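Local coordinates for 3-keto-5-aminohexanoate cleavage protein (Burkholderia xenovorans LB400, PDB 3E02) that binds a zinc ion and probably cleaves beta-keto acids such as 3-keto-5-aminohexanoate, as a TIM-barrel member of the beta-keto acid cleavage enzyme family, at residues T20-P25 and D129-D134; A47-H52 and A81-T86; S111-S116 and F146-T151. All coordinates share one frame; numbering follows the deposited sequence.

Contact 1. Residues T20-P25 and D129-D134; sequences TPTMSP and DTFKFD. With EDO (1,2-ethanediol), chain E.
Thr22 meets Lys132 and Phe131 through its hydroxyl, and Thr130 through its methyl, and it buries more surface here than any other residue of the contact. Its hydroxyl accepts a hydrogen bond from the backbone of the facing loop, with Lys132 N 2.8 Å from Thr22 OG1 and an almost straight N-H...O angle of 171°. The chi1 of -67° sets OG1 beside the backbone N of Thr22 and leaves the methyl CG2 anti to that N, where it packs 3.4 Å from Thr130 O. The same hydroxyl also bonds to Glu136, which gives it a second polar partner.

Phe131 crosses Thr22 at about a right angle. Its CD2 lies 3.4 Å from Thr22 OG1, an oblique approach to the ring, while Thr20 OG1 comes to the ring edge. The backbone of Phe131 holds a 1,2-ethanediol molecule, probably from the crystallisation liquor, by a bond of 2.9 Å from Phe131 N to EDO O1.

Pro21 adds the apolar part: its CB touches the edge of the Phe133 ring at CE2, 3.8 Å away. Within the same loop, Lys132 CG lies over one face of that ring, toward its rim.

Glu136, at the start of helix 136-142, also binds Thr20 OG1 and Phe133 N. The contact thus joins the loop between strand 10-13 and helix 31-44 to the loop leading into helix 136-142.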
loop_
_atom_site.group_PDB
_atom_site.type_symbol
_atom_site.label_atom_id
_atom_site.label_comp_id
_atom_site.label_asym_id
_atom_site.label_seq_id
_atom_site.Cartn_x
_atom_site.Cartn_y
_atom_site.Cartn_z
ATOM N N THR A 20 21.530 1.958 -28.013
ATOM C CA THR A 20 22.086 2.005 -29.365
ATOM C C THR A 20 23.620 2.099 -29.270
ATOM O O THR A 20 24.132 2.448 -28.203
ATOM C CB THR A 20 21.462 3.144 -30.194
ATOM O OG1 THR A 20 21.908 4.406 -29.697
ATOM C CG2 THR A 20 19.911 3.079 -30.162
ATOM N N PRO A 21 24.354 1.740 -30.355
ATOM C CA PRO A 21 25.839 1.731 -30.323
ATOM C C PRO A 21 26.546 2.997 -29.842
ATOM O O PRO A 21 27.589 2.910 -29.176
ATOM C CB PRO A 21 26.209 1.439 -31.774
ATOM C CG PRO A 21 25.055 0.578 -32.248
ATOM C CD PRO A 21 23.858 1.244 -31.661
ATOM N N THR A 22 25.989 4.153 -30.190
ATOM C CA THR A 22 26.513 5.449 -29.745
ATOM C C THR A 22 26.600 5.565 -28.212
ATOM O O THR A 22 27.503 6.215 -27.686
ATOM C CB THR A 22 25.630 6.617 -30.272
ATOM O OG1 THR A 22 25.748 6.683 -31.697
ATOM C CG2 THR A 22 26.039 7.992 -29.640
HETATM N N MSE A 23 25.692 4.896 -27.521
HETATM C CA MSE A 23 25.556 5.010 -26.066
HETATM C C MSE A 23 26.630 4.324 -25.243
HETATM O O MSE A 23 26.865 4.706 -24.097
HETATM C CB MSE A 23 24.181 4.514 -25.636
HETATM C CG MSE A 23 23.052 5.213 -26.390
HETATM SE SE MSE A 23 21.358 4.748 -25.711
HETATM C CE MSE A 23 20.377 5.807 -26.951
ATOM N N SER A 24 27.264 3.301 -25.814
ATOM C CA SER A 24 28.344 2.604 -25.142
ATOM C C SER A 24 29.158 1.790 -26.128
ATOM O O SER A 24 28.573 1.045 -26.930
ATOM C CB SER A 24 27.802 1.647 -24.064
ATOM O OG SER A 24 28.846 0.868 -23.488
ATOM N N PRO A 25 30.502 1.845 -26.011
ATOM C CA PRO A 25 31.314 0.979 -26.867
ATOM C C PRO A 25 31.255 -0.500 -26.440
ATOM O O PRO A 25 31.767 -1.350 -27.153
ATOM C CB PRO A 25 32.728 1.535 -26.680
ATOM C CG PRO A 25 32.747 2.119 -25.337
ATOM C CD PRO A 25 31.343 2.643 -25.100
ATOM N N ASP A 129 25.106 14.507 -28.770
ATOM C CA ASP A 129 25.118 15.541 -29.813
ATOM C C ASP A 129 25.389 14.959 -31.196
ATOM O O ASP A 129 25.100 15.592 -32.197
ATOM C CB ASP A 129 26.171 16.612 -29.489
ATOM C CG ASP A 129 25.938 17.279 -28.131
ATOM O OD1 ASP A 129 24.766 17.528 -27.768
ATOM O OD2 ASP A 129 26.932 17.560 -27.440
ATOM N N THR A 130 26.021 13.778 -31.230
ATOM C CA THR A 130 26.342 13.080 -32.493
ATOM C C THR A 130 26.064 11.580 -32.323
ATOM O O THR A 130 26.115 11.060 -31.204
ATOM C CB THR A 130 27.816 13.249 -32.944
ATOM O OG1 THR A 130 28.683 12.564 -32.036
ATOM C CG2 THR A 130 28.214 14.719 -33.027
ATOM N N PHE A 131 25.789 10.917 -33.446
ATOM C CA PHE A 131 25.490 9.488 -33.494
ATOM C C PHE A 131 26.366 8.791 -34.510
ATOM O O PHE A 131 26.628 9.341 -35.585
ATOM C CB PHE A 131 24.009 9.258 -33.799
ATOM C CG PHE A 131 23.123 9.473 -32.618
ATOM C CD1 PHE A 131 22.611 10.738 -32.315
ATOM C CD2 PHE A 131 22.820 8.412 -31.778
ATOM C CE1 PHE A 131 21.791 10.910 -31.185
ATOM C CE2 PHE A 131 22.009 8.584 -30.662
ATOM C CZ PHE A 131 21.502 9.838 -30.371
ATOM N N LYS A 132 26.795 7.575 -34.168
ATOM C CA LYS A 132 27.687 6.786 -35.020
ATOM C C LYS A 132 27.029 6.333 -36.327
ATOM O O LYS A 132 27.670 6.375 -37.378
ATOM C CB LYS A 132 28.234 5.571 -34.243
ATOM C CG LYS A 132 29.339 4.793 -34.959
ATOM C CD LYS A 132 29.906 3.707 -34.075
ATOM C CE LYS A 132 30.981 2.917 -34.804
ATOM N NZ LYS A 132 31.497 1.861 -33.889
ATOM N N PHE A 133 25.773 5.902 -36.240
ATOM C CA PHE A 133 25.016 5.378 -37.390
ATOM C C PHE A 133 23.735 6.177 -37.631
ATOM O O PHE A 133 23.103 6.656 -36.675
ATOM C CB PHE A 133 24.676 3.901 -37.179
ATOM C CG PHE A 133 25.878 3.027 -36.939
ATOM C CD1 PHE A 133 26.736 2.701 -37.992
ATOM C CD2 PHE A 133 26.148 2.516 -35.665
ATOM C CE1 PHE A 133 27.853 1.886 -37.781
ATOM C CE2 PHE A 133 27.265 1.682 -35.444
ATOM C CZ PHE A 133 28.117 1.378 -36.500
ATOM N N ASP A 134 23.353 6.268 -38.909
ATOM C CA ASP A 134 22.190 7.034 -39.370
ATOM C C ASP A 134 20.868 6.591 -38.788
ATOM O O ASP A 134 19.987 7.418 -38.648
ATOM C CB ASP A 134 22.024 6.952 -40.902
ATOM C CG ASP A 134 23.090 7.678 -41.656
ATOM O OD1 ASP A 134 23.870 8.451 -41.046
ATOM O OD2 ASP A 134 23.132 7.472 -42.889
HETATM C C1 EDO E . 24.659 12.825 -36.322
HETATM O O1 EDO E . 25.938 12.619 -35.746
HETATM C C2 EDO E . 23.698 13.261 -35.231
HETATM O O2 EDO E . 22.371 12.918 -35.632
#

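Contact 2. Residues A47-H52 and A81-T86; sequences AMLHLH and AILNIT. With ZN (zinc ion), chain B.
His50 and Asn84 face each other as a parallel pair on neighbouring strands, and the histidine carries the contact to the metal. Its CG is anti to the backbone N (chi1 170°), and CB passes 4.1 Å from Asn84 ND2. ND1 makes a weak hydrogen bond of 3.3 Å to Asn84 OD1, which lies at the ring edge with the amide plane turned 81° from the imidazole. CE1 packs obliquely against Thr86 CB, CD2 lies at the edge of the His52 ring, near its plane, and at the tip NE2 binds the zinc ion at 2.2 Å. The zinc at NE2 and, more weakly, the bond at ND1 would together limit rotation of the ring, while Asn84 ND2 is held by Glu170.

His52 binds the same zinc through its NE2. Thr86 CG2 covers one face of its ring in a CH-pi contact, 3.6 Å from the centroid and almost on the ring normal. Thr86 OG1 reaches a zinc-bound water at 2.8 Å and also bonds to the backbone of Gly88 and Gly89, a second-shell residue touching both a ligand ring and a ligand water.

Five backbone hydrogen bonds join the strands from Ala47 to Thr86. On the sheet face opposite His50, Leu49 and Leu51 pack on Leu83, and Leu51 and Leu83 lie against helix 72-78. With Glu259 and three waters completing the metal site, strands 48-51 and 82-85 form part of a TIM barrel whose zinc is bound toward the C-terminal ends of the strands, where such barrels carry their active sites.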
loop_
_atom_site.group_PDB
_atom_site.type_symbol
_atom_site.label_atom_id
_atom_site.label_comp_id
_atom_site.label_asym_id
_atom_site.label_seq_id
_atom_site.Cartn_x
_atom_site.Cartn_y
_atom_site.Cartn_z
ATOM N N ALA A 47 21.707 -17.876 -14.551
ATOM C CA ALA A 47 21.027 -19.145 -14.873
ATOM C C ALA A 47 20.283 -19.077 -16.212
ATOM O O ALA A 47 20.055 -20.123 -16.852
ATOM C CB ALA A 47 20.036 -19.533 -13.749
HETATM N N MSE A 48 19.886 -17.859 -16.620
HETATM C CA MSE A 48 19.137 -17.635 -17.852
HETATM C C MSE A 48 19.677 -16.405 -18.601
HETATM O O MSE A 48 20.068 -15.416 -17.978
HETATM C CB MSE A 48 17.643 -17.472 -17.513
HETATM C CG MSE A 48 16.733 -17.237 -18.727
HETATM SE SE MSE A 48 14.884 -17.789 -18.434
HETATM C CE MSE A 48 14.388 -16.536 -17.160
ATOM N N LEU A 49 19.716 -16.508 -19.927
ATOM C CA LEU A 49 20.163 -15.441 -20.816
ATOM C C LEU A 49 18.991 -15.030 -21.678
ATOM O O LEU A 49 18.419 -15.888 -22.358
ATOM C CB LEU A 49 21.306 -15.936 -21.703
ATOM C CG LEU A 49 22.556 -16.411 -20.976
ATOM C CD1 LEU A 49 23.541 -16.997 -21.972
ATOM C CD2 LEU A 49 23.183 -15.264 -20.170
ATOM N N HIS A 50 18.607 -13.748 -21.604
ATOM C CA HIS A 50 17.525 -13.172 -22.408
ATOM C C HIS A 50 18.216 -12.539 -23.627
ATOM O O HIS A 50 19.062 -11.651 -23.488
ATOM C CB HIS A 50 16.695 -12.193 -21.589
ATOM C CG HIS A 50 15.727 -11.408 -22.396
ATOM N ND1 HIS A 50 14.532 -11.919 -22.849
ATOM C CD2 HIS A 50 15.798 -10.145 -22.862
ATOM C CE1 HIS A 50 13.902 -10.992 -23.549
ATOM N NE2 HIS A 50 14.642 -9.901 -23.557
ATOM N N LEU A 51 17.826 -12.988 -24.814
ATOM C CA LEU A 51 18.541 -12.676 -26.048
ATOM C C LEU A 51 17.768 -11.978 -27.158
ATOM O O LEU A 51 16.654 -12.378 -27.475
ATOM C CB LEU A 51 19.070 -13.997 -26.608
ATOM C CG LEU A 51 20.007 -14.807 -25.699
ATOM C CD1 LEU A 51 20.218 -16.218 -26.275
ATOM C CD2 LEU A 51 21.328 -14.089 -25.486
ATOM N N HIS A 52 18.411 -10.941 -27.719
ATOM C CA HIS A 52 18.014 -10.234 -28.936
ATOM C C HIS A 52 19.199 -10.325 -29.894
ATOM O O HIS A 52 20.346 -10.563 -29.470
ATOM C CB HIS A 52 17.794 -8.738 -28.699
ATOM C CG HIS A 52 16.623 -8.398 -27.846
ATOM N ND1 HIS A 52 15.633 -7.527 -28.260
ATOM C CD2 HIS A 52 16.302 -8.765 -26.581
ATOM C CE1 HIS A 52 14.747 -7.389 -27.288
ATOM N NE2 HIS A 52 15.133 -8.125 -26.263
ATOM N N ALA A 81 23.218 -22.435 -19.503
ATOM C CA ALA A 81 22.203 -21.428 -19.180
ATOM C C ALA A 81 20.963 -21.623 -20.053
ATOM O O ALA A 81 21.064 -22.085 -21.197
ATOM C CB ALA A 81 22.757 -19.993 -19.361
ATOM N N ILE A 82 19.796 -21.330 -19.487
ATOM C CA ILE A 82 18.535 -21.383 -20.236
ATOM C C ILE A 82 18.559 -20.213 -21.227
ATOM O O ILE A 82 18.839 -19.088 -20.833
ATOM C CB ILE A 82 17.298 -21.194 -19.333
ATOM C CG1 ILE A 82 17.202 -22.299 -18.275
ATOM C CG2 ILE A 82 16.030 -21.167 -20.185
ATOM C CD1 ILE A 82 16.105 -22.079 -17.244
ATOM N N LEU A 83 18.281 -20.485 -22.498
ATOM C CA LEU A 83 18.286 -19.444 -23.526
ATOM C C LEU A 83 16.851 -18.983 -23.738
ATOM O O LEU A 83 16.016 -19.749 -24.177
ATOM C CB LEU A 83 18.970 -19.925 -24.802
ATOM C CG LEU A 83 20.367 -20.524 -24.565
ATOM C CD1 LEU A 83 21.053 -20.881 -25.894
ATOM C CD2 LEU A 83 21.267 -19.613 -23.715
ATOM N N ASN A 84 16.607 -17.722 -23.380
ATOM C CA ASN A 84 15.314 -17.050 -23.430
ATOM C C ASN A 84 15.353 -16.129 -24.666
ATOM O O ASN A 84 16.212 -15.225 -24.744
ATOM C CB ASN A 84 15.132 -16.334 -22.072
ATOM C CG ASN A 84 13.980 -15.355 -22.003
ATOM O OD1 ASN A 84 13.365 -14.978 -22.990
ATOM N ND2 ASN A 84 13.708 -14.911 -20.783
ATOM N N ILE A 85 14.431 -16.379 -25.608
ATOM C CA ILE A 85 14.333 -15.627 -26.866
ATOM C C ILE A 85 13.249 -14.547 -26.793
ATOM O O ILE A 85 12.099 -14.809 -26.377
ATOM C CB ILE A 85 14.024 -16.558 -28.085
ATOM C CG1 ILE A 85 15.001 -17.745 -28.155
ATOM C CG2 ILE A 85 14.049 -15.762 -29.406
ATOM C CD1 ILE A 85 16.480 -17.363 -28.214
ATOM N N THR A 86 13.608 -13.335 -27.216
ATOM C CA THR A 86 12.671 -12.238 -27.231
ATOM C C THR A 86 11.608 -12.439 -28.318
ATOM O O THR A 86 11.893 -12.972 -29.400
ATOM C CB THR A 86 13.354 -10.863 -27.482
ATOM O OG1 THR A 86 12.366 -9.831 -27.401
ATOM C CG2 THR A 86 14.037 -10.803 -28.854
HETATM ZN ZN ZN B . 14.195 -7.907 -24.275
HETATM O O HOH W 1 11.873 -8.634 -24.971
HETATM O O HOH W 2 12.596 -7.469 -22.511
HETATM O O HOH W 3 12.907 -6.225 -24.908
#

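Contact 3. Residues S111-S116 and F146-T151; sequences SMNMGS and FILSNT
Asn150 donates both direct hydrogen bonds of this contact, ND2 to Gly115 O and its backbone N to Ser116 OG. Asn150 ND2 lies 3.0 Å from Gly115 O; the acceptor is near the amide plane, but the donor stands well above the carbonyl plane of Gly115. The second bond, from Asn150 N to Ser116 OG, is 2.8 Å long and close to straight at 165°. That hydroxyl is bonded as well to Asn118 of the second subunit.

Water supplies a further link. One molecule donates to Asn150 OD1 at 2.7 Å and to Asn113 O at 3.0 Å, and OD1 also takes a bond from Arg98. CG of Asn150, anti to its own carbonyl carbon (chi1 -58°), lies against Asn113 CB and O, and there bonds hold both ends of the amide.

Van der Waals packing adds Asn113, whose CB lies 3.2 Å from Asn150 ND2 while its own OD1 bonds to Tyr174. Ser116 CA approaches Leu148 O to 3.2 Å in a C-H...O contact. Ile147 CG2 touches Ser116 CB.

Thr151 is the N-cap of helix 152-163, and its OG1 also bonds to Asp145 of the second subunit. The segments thus join the end of barrel strand 109-113 to the antiparallel pair 117-118 and 147-148 at the subunit interface, an elaboration of the loop following a TIM-barrel strand.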
loop_
_atom_site.group_PDB
_atom_site.type_symbol
_atom_site.label_atom_id
_atom_site.label_comp_id
_atom_site.label_asym_id
_atom_site.label_seq_id
_atom_site.Cartn_x
_atom_site.Cartn_y
_atom_site.Cartn_z
ATOM N N SER A 111 10.167 -14.574 -24.163
ATOM C CA SER A 111 9.536 -13.443 -23.480
ATOM C C SER A 111 8.127 -13.285 -24.060
ATOM O O SER A 111 7.876 -13.688 -25.199
ATOM C CB SER A 111 10.356 -12.148 -23.597
ATOM O OG SER A 111 10.456 -11.711 -24.927
HETATM N N MSE A 112 7.210 -12.752 -23.258
HETATM C CA MSE A 112 5.818 -12.548 -23.672
HETATM C C MSE A 112 5.337 -11.251 -23.043
HETATM O O MSE A 112 5.078 -11.199 -21.853
HETATM C CB MSE A 112 4.971 -13.756 -23.232
HETATM C CG MSE A 112 3.475 -13.741 -23.547
HETATM SE SE MSE A 112 3.067 -13.648 -25.428
HETATM C CE MSE A 112 4.141 -15.191 -26.133
ATOM N N ASN A 113 5.238 -10.204 -23.854
ATOM C CA ASN A 113 4.826 -8.880 -23.384
ATOM C C ASN A 113 3.315 -8.894 -23.148
ATOM O O ASN A 113 2.558 -9.244 -24.056
ATOM C CB ASN A 113 5.286 -7.838 -24.380
ATOM C CG ASN A 113 6.807 -7.796 -24.481
ATOM O OD1 ASN A 113 7.474 -7.456 -23.518
ATOM N ND2 ASN A 113 7.356 -8.209 -25.633
HETATM N N MSE A 114 2.901 -8.540 -21.922
HETATM C CA MSE A 114 1.491 -8.702 -21.482
HETATM C C MSE A 114 0.502 -7.562 -21.717
HETATM O O MSE A 114 -0.626 -7.607 -21.233
HETATM C CB MSE A 114 1.460 -9.190 -20.022
HETATM C CG MSE A 114 1.943 -10.623 -19.842
HETATM SE SE MSE A 114 1.023 -11.892 -20.999
HETATM C CE MSE A 114 -0.711 -11.495 -20.565
ATOM N N GLY A 115 0.885 -6.577 -22.508
ATOM C CA GLY A 115 -0.046 -5.505 -22.835
ATOM C C GLY A 115 0.552 -4.512 -23.786
ATOM O O GLY A 115 1.766 -4.508 -24.002
ATOM N N SER A 116 -0.311 -3.702 -24.381
ATOM C CA SER A 116 0.117 -2.660 -25.307
ATOM C C SER A 116 0.376 -1.406 -24.497
ATOM O O SER A 116 -0.404 -1.065 -23.593
ATOM C CB SER A 116 -0.938 -2.397 -26.379
ATOM O OG SER A 116 -1.213 -3.564 -27.132
ATOM N N PHE A 146 5.151 5.874 -30.752
ATOM C CA PHE A 146 5.214 4.421 -30.829
ATOM C C PHE A 146 4.474 3.728 -29.693
ATOM O O PHE A 146 4.537 4.177 -28.550
ATOM C CB PHE A 146 6.671 3.982 -30.796
ATOM C CG PHE A 146 6.875 2.489 -30.796
ATOM C CD1 PHE A 146 6.605 1.732 -31.931
ATOM C CD2 PHE A 146 7.354 1.836 -29.663
ATOM C CE1 PHE A 146 6.794 0.342 -31.924
ATOM C CE2 PHE A 146 7.548 0.459 -29.655
ATOM C CZ PHE A 146 7.271 -0.286 -30.795
ATOM N N ILE A 147 3.822 2.614 -30.037
ATOM C CA ILE A 147 3.136 1.734 -29.092
ATOM C C ILE A 147 3.763 0.350 -29.257
ATOM O O ILE A 147 3.839 -0.162 -30.379
ATOM C CB ILE A 147 1.620 1.621 -29.394
ATOM C CG1 ILE A 147 0.932 2.993 -29.323
ATOM C CG2 ILE A 147 0.941 0.639 -28.407
ATOM C CD1 ILE A 147 -0.487 2.999 -29.879
ATOM N N LEU A 148 4.234 -0.240 -28.162
ATOM C CA LEU A 148 4.709 -1.627 -28.173
ATOM C C LEU A 148 3.388 -2.414 -28.143
ATOM O O LEU A 148 2.723 -2.483 -27.110
ATOM C CB LEU A 148 5.590 -1.947 -26.968
ATOM C CG LEU A 148 6.133 -3.382 -26.922
ATOM C CD1 LEU A 148 7.127 -3.614 -28.073
ATOM C CD2 LEU A 148 6.779 -3.670 -25.584
ATOM N N SER A 149 3.004 -2.956 -29.290
ATOM C CA SER A 149 1.696 -3.605 -29.461
ATOM C C SER A 149 1.639 -5.036 -28.958
ATOM O O SER A 149 2.428 -5.846 -29.377
ATOM C CB SER A 149 1.303 -3.600 -30.939
ATOM O OG SER A 149 0.014 -4.188 -31.130
ATOM N N ASN A 150 0.697 -5.346 -28.062
ATOM C CA ASN A 150 0.435 -6.724 -27.605
ATOM C C ASN A 150 -1.058 -6.811 -27.270
ATOM O O ASN A 150 -1.444 -6.829 -26.117
ATOM C CB ASN A 150 1.284 -7.104 -26.383
ATOM C CG ASN A 150 2.752 -6.968 -26.633
ATOM O OD1 ASN A 150 3.319 -7.796 -27.321
ATOM N ND2 ASN A 150 3.381 -5.910 -26.094
ATOM N N THR A 151 -1.892 -6.852 -28.308
ATOM C CA THR A 151 -3.340 -6.928 -28.127
ATOM C C THR A 151 -3.704 -8.298 -27.569
ATOM O O THR A 151 -2.877 -9.216 -27.593
ATOM C CB THR A 151 -4.113 -6.669 -29.427
ATOM O OG1 THR A 151 -3.879 -7.740 -30.341
ATOM C CG2 THR A 151 -3.736 -5.326 -30.064
HETATM O O HOH W 4 2.794 -10.367 -26.881
#

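From the N terminus, the chain passes through strand 10-13 into residues 20-25, the first half of contact 1, whose loop stays open until residues 129-134. Contact 2 opens and closes within that span, pairing two consecutive parallel strands of the barrel round helices 65-68 and 72-78. Contact 3 opens at residues 111-116, before contact 1 has closed, and ends at residues 146-151, so these two cross. Contacts 2 and 3 follow in series and touch through neighbouring strands 82-85 and 109-113, where Ile85 meets Ser111. Contact 1 lies apart, its centre about 25 Å from that of contact 2, tying together two peripheral loops.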